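Local coordinates for protein aminotransferase class I and II (Streptococcus suis 89/1591, PDB 3OP7) that probably catalyses pyridoxal-phosphate-dependent transfer of an amino group between an amino acid and a 2-oxo acid, its cofactor carried as a lysine-linked aldimine, at residues Ile121-Ser124 against Glu128-Leu131; Trp132-Glu137 against Phe340-Tyr345; Asn138-Asp143 against Ser299-Ala304. One frame throughout, in Å; residues are numbered along the deposited sequence.

Contact 1: Ile121-Ser124 against Glu128-Leu131; sequences IPKS and EVDL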
loop_
_atom_site.group_PDB
_atom_site.type_symbol
_atom_site.label_atom_id
_atom_site.label_comp_id
_atom_site.label_asym_id
_atom_site.label_seq_id
_atom_site.Cartn_x
_atom_site.Cartn_y
_atom_site.Cartn_z
ATOM N N ILE A 121 6.591 -10.861 -7.812
ATOM C CA ILE A 121 5.148 -10.666 -7.837
ATOM C C ILE A 121 4.530 -11.468 -8.984
ATOM O O ILE A 121 3.576 -12.231 -8.747
ATOM C CB ILE A 121 4.704 -9.166 -7.775
ATOM C CG1 ILE A 121 5.101 -8.565 -6.418
ATOM C CG2 ILE A 121 3.194 -9.055 -7.989
ATOM C CD1 ILE A 121 4.887 -7.058 -6.295
ATOM N N PRO A 122 5.055 -11.351 -10.225
ATOM C CA PRO A 122 4.369 -12.130 -11.240
ATOM C C PRO A 122 4.407 -13.635 -10.996
ATOM O O PRO A 122 3.428 -14.311 -11.247
ATOM C CB PRO A 122 5.067 -11.761 -12.560
ATOM C CG PRO A 122 6.050 -10.703 -12.263
ATOM C CD PRO A 122 5.917 -10.308 -10.791
ATOM N N LYS A 123 5.509 -14.145 -10.488
ATOM C CA LYS A 123 5.573 -15.577 -10.136
ATOM C C LYS A 123 4.464 -15.939 -9.175
ATOM O O LYS A 123 3.770 -16.951 -9.354
ATOM C CB LYS A 123 6.896 -15.921 -9.441
ATOM C CG LYS A 123 8.053 -16.228 -10.320
ATOM C CD LYS A 123 8.948 -17.253 -9.581
ATOM C CE LYS A 123 10.053 -17.840 -10.455
ATOM N NZ LYS A 123 10.895 -18.800 -9.651
ATOM N N SER A 124 4.260 -15.097 -8.163
ATOM C CA SER A 124 3.262 -15.370 -7.146
ATOM C C SER A 124 1.875 -15.382 -7.710
ATOM O O SER A 124 0.975 -15.989 -7.123
ATOM C CB SER A 124 3.335 -14.345 -5.997
ATOM O OG SER A 124 2.830 -13.056 -6.395
ATOM N N GLU A 128 4.462 -17.446 -15.755
ATOM C CA GLU A 128 5.699 -18.108 -16.088
ATOM C C GLU A 128 6.733 -17.020 -16.352
ATOM O O GLU A 128 6.588 -16.262 -17.309
ATOM C CB GLU A 128 5.490 -18.979 -17.329
ATOM C CG GLU A 128 6.706 -19.763 -17.612
ATOM C CD GLU A 128 6.565 -20.758 -18.769
ATOM O OE1 GLU A 128 5.460 -20.967 -19.330
ATOM O OE2 GLU A 128 7.620 -21.316 -19.112
ATOM N N VAL A 129 7.770 -16.940 -15.526
ATOM C CA VAL A 129 8.699 -15.814 -15.545
ATOM C C VAL A 129 10.077 -16.243 -16.000
ATOM O O VAL A 129 10.680 -17.110 -15.389
ATOM C CB VAL A 129 8.828 -15.166 -14.154
ATOM C CG1 VAL A 129 9.863 -13.987 -14.186
ATOM C CG2 VAL A 129 7.457 -14.704 -13.667
ATOM N N ASP A 130 10.530 -15.678 -17.108
ATOM C CA ASP A 130 11.883 -15.864 -17.581
ATOM C C ASP A 130 12.757 -14.677 -17.150
ATOM O O ASP A 130 12.287 -13.534 -17.065
ATOM C CB ASP A 130 11.871 -15.972 -19.117
ATOM C CG ASP A 130 11.663 -17.396 -19.625
ATOM O OD1 ASP A 130 12.306 -18.332 -19.077
ATOM O OD2 ASP A 130 10.869 -17.585 -20.584
ATOM N N LEU A 131 14.026 -14.955 -16.894
ATOM C CA LEU A 131 14.964 -13.965 -16.400
ATOM C C LEU A 131 15.898 -13.495 -17.487
ATOM O O LEU A 131 16.586 -14.281 -18.157
ATOM C CB LEU A 131 15.731 -14.530 -15.222
ATOM C CG LEU A 131 14.844 -14.998 -14.044
ATOM C CD1 LEU A 131 15.763 -15.576 -12.934
ATOM C CD2 LEU A 131 13.922 -13.945 -13.472
#
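Where P122 and K123 of helix 117-124 meet V129 of strand 128-135, the contact closes the second half of a beta-alpha-beta unit, strand 107-112, helix 117-124 and strand 128-135, in the large sheet characteristic of fold-type I pyridoxal-phosphate enzymes. Three residues separate the segments, and K123 and V129 come within 6.3 Å from CA to CA. A single methyl does most of the work: V129 CG2 lies 3.9 Å from P122 CB and 3.7 Å from K123 CG, reaching both neighbours on the last turn of the helix. It is put there by the valine torsion that places CG1 opposite the backbone N (chi1 178°) and leaves CG2 beside that N, facing the helix. The lysine chain crosses the valine at about a right angle; its CG, set beside the backbone N, makes the touch, and past the bend at chi2 the chain runs on extended, the ammonium group taking no part. I121, pointing away from the strand, packs on helix 89-101 and on Y99 of the second subunit; P122 also reaches L98 of that helix. S124 OG turns back to I121 O at 2.6 Å, meeting a lone pair in the carbonyl plane, and is also hydrogen-bonded to Y99 OH of the second subunit. Backbone bonds of E128 and D130 pair the strand with its parallel neighbour 107-112. No hydrogen bond joins the two segments, which implies that shape and apolar contact hold helix against strand here, while S124, E128 and D130 spend polar groups on other partners.

Contact 2: Trp132-Glu137 against Phe340-Tyr345; sequences WQIEEE and FERDGY. With SO4 (sulfate ion), chain E.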
loop_
_atom_site.group_PDB
_atom_site.type_symbol
_atom_site.label_atom_id
_atom_site.label_comp_id
_atom_site.label_asym_id
_atom_site.label_seq_id
_atom_site.Cartn_x
_atom_site.Cartn_y
_atom_site.Cartn_z
ATOM N N TRP A 132 15.915 -12.196 -17.678
ATOM C CA TRP A 132 16.735 -11.576 -18.702
ATOM C C TRP A 132 17.963 -11.004 -17.999
ATOM O O TRP A 132 17.892 -9.956 -17.362
ATOM C CB TRP A 132 15.884 -10.500 -19.368
ATOM C CG TRP A 132 16.536 -9.844 -20.573
ATOM C CD1 TRP A 132 17.474 -10.392 -21.427
ATOM C CD2 TRP A 132 16.264 -8.529 -21.080
ATOM N NE1 TRP A 132 17.779 -9.492 -22.402
ATOM C CE2 TRP A 132 17.080 -8.336 -22.204
ATOM C CE3 TRP A 132 15.434 -7.485 -20.676
ATOM C CZ2 TRP A 132 17.055 -7.134 -22.954
ATOM C CZ3 TRP A 132 15.418 -6.300 -21.415
ATOM C CH2 TRP A 132 16.198 -6.136 -22.521
ATOM N N GLN A 133 19.084 -11.707 -18.178
ATOM C CA GLN A 133 20.265 -11.560 -17.300
ATOM C C GLN A 133 21.156 -10.375 -17.677
ATOM O O GLN A 133 21.605 -10.258 -18.812
ATOM C CB GLN A 133 21.141 -12.838 -17.317
ATOM C CG GLN A 133 20.433 -14.116 -16.791
ATOM C CD GLN A 133 20.328 -14.200 -15.284
ATOM O OE1 GLN A 133 20.958 -13.421 -14.547
ATOM N NE2 GLN A 133 19.491 -15.133 -14.807
ATOM N N ILE A 134 21.435 -9.509 -16.697
ATOM C CA ILE A 134 22.340 -8.404 -16.889
ATOM C C ILE A 134 23.747 -8.990 -17.012
ATOM O O ILE A 134 24.039 -10.059 -16.435
ATOM C CB ILE A 134 22.259 -7.328 -15.788
ATOM C CG1 ILE A 134 22.701 -7.885 -14.435
ATOM C CG2 ILE A 134 20.787 -6.726 -15.702
ATOM C CD1 ILE A 134 22.466 -6.898 -13.250
ATOM N N GLU A 135 24.588 -8.294 -17.786
ATOM C CA GLU A 135 25.925 -8.733 -18.087
ATOM C C GLU A 135 26.986 -7.680 -17.737
ATOM O O GLU A 135 27.103 -6.614 -18.366
ATOM C CB GLU A 135 26.037 -9.154 -19.565
ATOM C CG GLU A 135 25.380 -10.539 -19.795
ATOM C CD GLU A 135 25.102 -10.882 -21.257
ATOM O OE1 GLU A 135 25.681 -10.229 -22.140
ATOM O OE2 GLU A 135 24.255 -11.779 -21.499
ATOM N N GLU A 136 27.780 -8.032 -16.735
ATOM C CA GLU A 136 28.741 -7.110 -16.202
ATOM C C GLU A 136 29.701 -6.740 -17.317
ATOM O O GLU A 136 30.151 -5.607 -17.368
ATOM C CB GLU A 136 29.513 -7.727 -15.048
ATOM C CG GLU A 136 30.507 -6.743 -14.410
ATOM C CD GLU A 136 31.605 -7.452 -13.696
ATOM O OE1 GLU A 136 32.262 -8.256 -14.377
ATOM O OE2 GLU A 136 31.786 -7.233 -12.474
ATOM N N GLU A 137 29.968 -7.685 -18.224
ATOM C CA GLU A 137 30.919 -7.447 -19.334
ATOM C C GLU A 137 30.372 -6.426 -20.321
ATOM O O GLU A 137 31.145 -5.876 -21.108
ATOM C CB GLU A 137 31.284 -8.749 -20.098
ATOM N N PHE A 340 21.024 -10.308 -4.142
ATOM C CA PHE A 340 20.654 -10.069 -5.552
ATOM C C PHE A 340 21.082 -11.243 -6.480
ATOM O O PHE A 340 21.146 -11.100 -7.702
ATOM C CB PHE A 340 21.291 -8.744 -6.032
ATOM C CG PHE A 340 21.128 -7.597 -5.071
ATOM C CD1 PHE A 340 22.065 -7.368 -4.073
ATOM C CD2 PHE A 340 20.022 -6.750 -5.137
ATOM C CE1 PHE A 340 21.907 -6.321 -3.162
ATOM C CE2 PHE A 340 19.853 -5.704 -4.225
ATOM C CZ PHE A 340 20.801 -5.485 -3.240
ATOM N N GLU A 341 21.370 -12.411 -5.897
ATOM C CA GLU A 341 21.909 -13.558 -6.597
ATOM C C GLU A 341 23.128 -13.234 -7.464
ATOM O O GLU A 341 23.357 -13.862 -8.493
ATOM C CB GLU A 341 20.836 -14.343 -7.386
ATOM C CG GLU A 341 21.222 -15.857 -7.553
ATOM C CD GLU A 341 20.224 -16.702 -8.368
ATOM O OE1 GLU A 341 19.167 -16.172 -8.777
ATOM O OE2 GLU A 341 20.519 -17.904 -8.618
ATOM N N ARG A 342 23.954 -12.297 -7.003
ATOM C CA ARG A 342 25.280 -12.079 -7.594
ATOM C C ARG A 342 26.301 -11.900 -6.485
ATOM O O ARG A 342 26.636 -10.765 -6.108
ATOM C CB ARG A 342 25.294 -10.832 -8.471
ATOM C CG ARG A 342 24.511 -10.950 -9.771
ATOM C CD ARG A 342 25.312 -11.693 -10.868
ATOM N NE ARG A 342 24.720 -11.518 -12.218
ATOM C CZ ARG A 342 23.632 -12.141 -12.650
ATOM N NH1 ARG A 342 22.999 -12.997 -11.832
ATOM N NH2 ARG A 342 23.169 -11.919 -13.909
ATOM N N ASP A 343 26.807 -13.016 -5.963
ATOM C CA ASP A 343 27.788 -12.967 -4.885
ATOM C C ASP A 343 29.122 -12.443 -5.483
ATOM O O ASP A 343 29.306 -12.437 -6.694
ATOM C CB ASP A 343 27.920 -14.367 -4.249
ATOM C CG ASP A 343 28.382 -14.334 -2.783
ATOM O OD1 ASP A 343 28.918 -13.296 -2.334
ATOM O OD2 ASP A 343 28.244 -15.374 -2.084
ATOM N N GLY A 344 30.035 -11.990 -4.635
ATOM C CA GLY A 344 31.257 -11.341 -5.085
ATOM C C GLY A 344 31.150 -9.830 -5.167
ATOM O O GLY A 344 32.160 -9.172 -5.462
ATOM N N TYR A 345 29.952 -9.292 -4.860
ATOM C CA TYR A 345 29.657 -7.872 -4.938
ATOM C C TYR A 345 28.889 -7.422 -3.698
ATOM O O TYR A 345 28.207 -8.228 -3.033
ATOM C CB TYR A 345 28.755 -7.576 -6.157
ATOM C CG TYR A 345 29.327 -7.940 -7.493
ATOM C CD1 TYR A 345 29.252 -9.240 -7.961
ATOM C CD2 TYR A 345 29.935 -6.987 -8.304
ATOM C CE1 TYR A 345 29.780 -9.584 -9.207
ATOM C CE2 TYR A 345 30.501 -7.336 -9.539
ATOM C CZ TYR A 345 30.400 -8.631 -9.986
ATOM O OH TYR A 345 30.927 -9.029 -11.219
HETATM S S SO4 E . 28.493 -11.496 -16.707
HETATM O O1 SO4 E . 27.798 -10.625 -15.716
HETATM O O2 SO4 E . 27.551 -12.416 -17.341
HETATM O O3 SO4 E . 29.184 -10.740 -17.773
HETATM O O4 SO4 E . 29.499 -12.276 -15.968
HETATM O O HOH W 1 19.345 -16.802 -12.112
#
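Q133 OE1 takes a nearly straight hydrogen bond from R342 NH2, 2.7 Å long with an angle of 169° at the hydrogen, and a weak second one from NH1. The same NH2 gives its other hydrogen to I134 O at 3.3 Å, on a lone pair in the carbonyl plane. Both acceptors lie at the guanidinium edge, near its plane, and the glutamine amide is turned 25° from that plane; two partners on one nitrogen should fix the rotation of the group. E136 CG, opposite the backbone N, carries an extended chain out to Y345, whose OH is modelled 2.4 Å from E136 OE2, a hydrogen bond so short that its length is doubtful. OE2 lies in the ring plane at its edge, the carboxylate turned 72° from the ring. These bonds tie the last part of strand 128-135, in the large sheet of the aminotransferase fold, and the 3-10 turn after it to the loop before strand 345-348 and that strand's first residue. A water accepts from Q133 NE2 and donates weakly to E341 OE1. A sulfate, probably from the crystallisation liquor, receives E136 N on O1 (2.8 Å) and E137 N on O3 (3.2 Å). Packing is slight: I134 CG1 lies 4.1 Å from R342 NH2. Outside the pair, the Y345 ring meets W140 edge-to-face.

Contact 3: Asn138-Asp143 against Ser299-Ala304; sequences NGWLPD and SYIRPA. With EDO (1,2-ethanediol), chain F.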
loop_
_atom_site.group_PDB
_atom_site.type_symbol
_atom_site.label_atom_id
_atom_site.label_comp_id
_atom_site.label_asym_id
_atom_site.label_seq_id
_atom_site.Cartn_x
_atom_site.Cartn_y
_atom_site.Cartn_z
ATOM N N ASN A 138 29.047 -6.214 -20.302
ATOM C CA ASN A 138 28.387 -5.254 -21.174
ATOM C C ASN A 138 27.746 -4.093 -20.388
ATOM O O ASN A 138 26.623 -3.683 -20.690
ATOM C CB ASN A 138 27.349 -5.999 -22.018
ATOM C CG ASN A 138 27.995 -6.997 -22.992
ATOM O OD1 ASN A 138 27.609 -8.176 -23.056
ATOM N ND2 ASN A 138 28.985 -6.523 -23.742
ATOM N N GLY A 139 28.468 -3.549 -19.408
ATOM C CA GLY A 139 27.986 -2.376 -18.677
ATOM C C GLY A 139 26.745 -2.641 -17.844
ATOM O O GLY A 139 25.936 -1.727 -17.568
ATOM N N TRP A 140 26.628 -3.886 -17.390
ATOM C CA TRP A 140 25.489 -4.378 -16.602
ATOM C C TRP A 140 24.159 -4.331 -17.365
ATOM O O TRP A 140 23.111 -4.362 -16.763
ATOM C CB TRP A 140 25.305 -3.651 -15.246
ATOM C CG TRP A 140 26.326 -4.019 -14.168
ATOM C CD1 TRP A 140 27.184 -3.166 -13.539
ATOM C CD2 TRP A 140 26.543 -5.306 -13.579
ATOM N NE1 TRP A 140 27.928 -3.842 -12.589
ATOM C CE2 TRP A 140 27.562 -5.159 -12.598
ATOM C CE3 TRP A 140 25.974 -6.563 -13.766
ATOM C CZ2 TRP A 140 28.016 -6.231 -11.817
ATOM C CZ3 TRP A 140 26.411 -7.628 -12.987
ATOM C CH2 TRP A 140 27.464 -7.460 -12.048
ATOM N N LEU A 141 24.210 -4.191 -18.686
ATOM C CA LEU A 141 23.007 -4.295 -19.457
ATOM C C LEU A 141 22.783 -5.745 -19.885
ATOM O O LEU A 141 23.737 -6.504 -20.135
ATOM C CB LEU A 141 23.041 -3.389 -20.667
ATOM C CG LEU A 141 23.180 -1.896 -20.427
ATOM C CD1 LEU A 141 23.481 -1.218 -21.761
ATOM C CD2 LEU A 141 21.957 -1.361 -19.665
ATOM N N PRO A 142 21.520 -6.122 -20.054
ATOM C CA PRO A 142 21.234 -7.474 -20.573
ATOM C C PRO A 142 21.338 -7.461 -22.078
ATOM O O PRO A 142 21.523 -6.391 -22.661
ATOM C CB PRO A 142 19.795 -7.696 -20.155
ATOM C CG PRO A 142 19.204 -6.342 -20.332
ATOM C CD PRO A 142 20.263 -5.370 -19.860
ATOM N N ASP A 143 21.305 -8.636 -22.702
ATOM C CA ASP A 143 21.611 -8.749 -24.127
ATOM C C ASP A 143 20.276 -8.797 -24.895
ATOM O O ASP A 143 19.479 -9.702 -24.732
ATOM C CB ASP A 143 22.452 -10.012 -24.351
ATOM C CG ASP A 143 22.885 -10.239 -25.798
ATOM O OD1 ASP A 143 22.537 -9.470 -26.734
ATOM O OD2 ASP A 143 23.585 -11.250 -25.989
ATOM N N SER A 299 36.497 -2.809 -7.256
ATOM C CA SER A 299 36.384 -2.219 -8.583
ATOM C C SER A 299 34.899 -2.202 -8.906
ATOM O O SER A 299 34.115 -2.908 -8.242
ATOM C CB SER A 299 37.208 -3.008 -9.631
ATOM O OG SER A 299 36.576 -4.249 -9.929
ATOM N N TYR A 300 34.497 -1.370 -9.857
ATOM C CA TYR A 300 33.075 -1.389 -10.267
ATOM C C TYR A 300 32.820 -0.800 -11.653
ATOM O O TYR A 300 33.743 -0.222 -12.270
ATOM C CB TYR A 300 32.210 -0.726 -9.193
ATOM C CG TYR A 300 32.096 0.789 -9.139
ATOM C CD1 TYR A 300 33.054 1.640 -9.690
ATOM C CD2 TYR A 300 31.089 1.368 -8.411
ATOM C CE1 TYR A 300 32.941 3.046 -9.557
ATOM C CE2 TYR A 300 30.966 2.759 -8.290
ATOM C CZ TYR A 300 31.885 3.589 -8.860
ATOM O OH TYR A 300 31.770 4.962 -8.726
ATOM N N ILE A 301 31.570 -0.979 -12.114
ATOM C CA ILE A 301 31.042 -0.240 -13.269
ATOM C C ILE A 301 30.288 0.949 -12.704
ATOM O O ILE A 301 29.201 0.782 -12.106
ATOM C CB ILE A 301 30.090 -1.066 -14.153
ATOM C CG1 ILE A 301 30.775 -2.365 -14.642
ATOM C CG2 ILE A 301 29.662 -0.226 -15.352
ATOM C CD1 ILE A 301 31.850 -2.116 -15.612
ATOM N N ARG A 302 30.901 2.126 -12.860
ATOM C CA ARG A 302 30.343 3.373 -12.319
ATOM C C ARG A 302 28.889 3.559 -12.734
ATOM O O ARG A 302 28.595 3.532 -13.925
ATOM C CB ARG A 302 31.193 4.562 -12.809
ATOM C CG ARG A 302 30.840 5.927 -12.234
ATOM C CD ARG A 302 31.634 6.982 -12.957
ATOM N NE ARG A 302 31.546 8.326 -12.392
ATOM C CZ ARG A 302 30.765 9.319 -12.830
ATOM N NH1 ARG A 302 29.908 9.148 -13.819
ATOM N NH2 ARG A 302 30.836 10.516 -12.245
ATOM N N PRO A 303 27.993 3.770 -11.755
ATOM C CA PRO A 303 26.557 3.958 -12.031
ATOM C C PRO A 303 26.320 5.220 -12.852
ATOM O O PRO A 303 27.169 6.099 -12.896
ATOM C CB PRO A 303 25.955 4.079 -10.651
ATOM C CG PRO A 303 27.058 4.632 -9.807
ATOM C CD PRO A 303 28.280 3.954 -10.320
ATOM N N ALA A 304 25.166 5.316 -13.485
ATOM C CA ALA A 304 24.877 6.457 -14.336
ATOM C C ALA A 304 24.394 7.658 -13.462
ATOM O O ALA A 304 23.346 8.214 -13.725
ATOM C CB ALA A 304 23.782 6.060 -15.376
HETATM C C1 EDO F . 25.120 2.934 -18.761
HETATM O O1 EDO F . 24.840 2.948 -17.344
HETATM C C2 EDO F . 25.274 1.505 -19.294
HETATM O O2 EDO F . 26.307 0.787 -18.589
HETATM O O HOH W 2 30.081 -3.104 -10.887
#
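G139 and W140, the central pair of the type I' beta turn N138-L141, carry the first segment against I301. Together with the 3-10 turn at E136-E137, this turn joins strand 128-135 to the short, weakly bonded antiparallel strand 141-142 at the margin of the large sheet, a hairpin-like connection lying against the loop that follows strand 298-300 of the smaller sheet. N138 O opens the turn by accepting from L141 N at 3.2 Å. G139 has the positive phi (66°) that such a turn demands; its CA lies 4.3 Å from I301 CG2, and its carbonyl O accepts a hydrogen bond from O2 of an ethanediol, probably from the crystallisation liquor, at 2.7 Å. The ethanediol is also bonded to V170 N. W140 follows: CD1, in its five-membered ring, sits 3.6 Å from I301 CB, and NE1 is 3.8 Å from I301 CG1. The two side chains run obliquely to one another. With CG1 opposite its own carbonyl carbon (chi1 -56°), I301 presents that branch to the indole while CG2 serves the glycine. Elsewhere the indole rests on I134 and T167. Past the turn, L141 pairs with E135 through the backbone, P142 packs on W132, and D143 N-caps helix 144-150, its OD1 accepting from E145 N. The polar link between the segments is indirect: one water, in the plane of the indole at its edge, accepts from W140 NE1 at 2.8 Å and from I301 N at 2.9 Å.

Overall arrangement
The three contacts follow strand 128-135 from its start to the hairpin-like connection beyond it. Contact 1 is partly buried and stays within the large sheet's own beta-alpha-beta unit, joining close sequence neighbours by apolar touch alone. Contact 2, at the surface, uses the far end of the same strand and bridges some 200 residues to the smaller sheet with charged and polar groups. Contact 3, again partly buried, meets the loop following that sheet's outer strand 298-300, mixing indole packing with a water bridge. Contacts 2 and 3 have centres about 10 Å apart and touch directly: W132 NE1 lies 2.9 Å from D143 O, probably a hydrogen bond. Contact 1 adjoins contact 2 in the sequence but otherwise touches neither of the others.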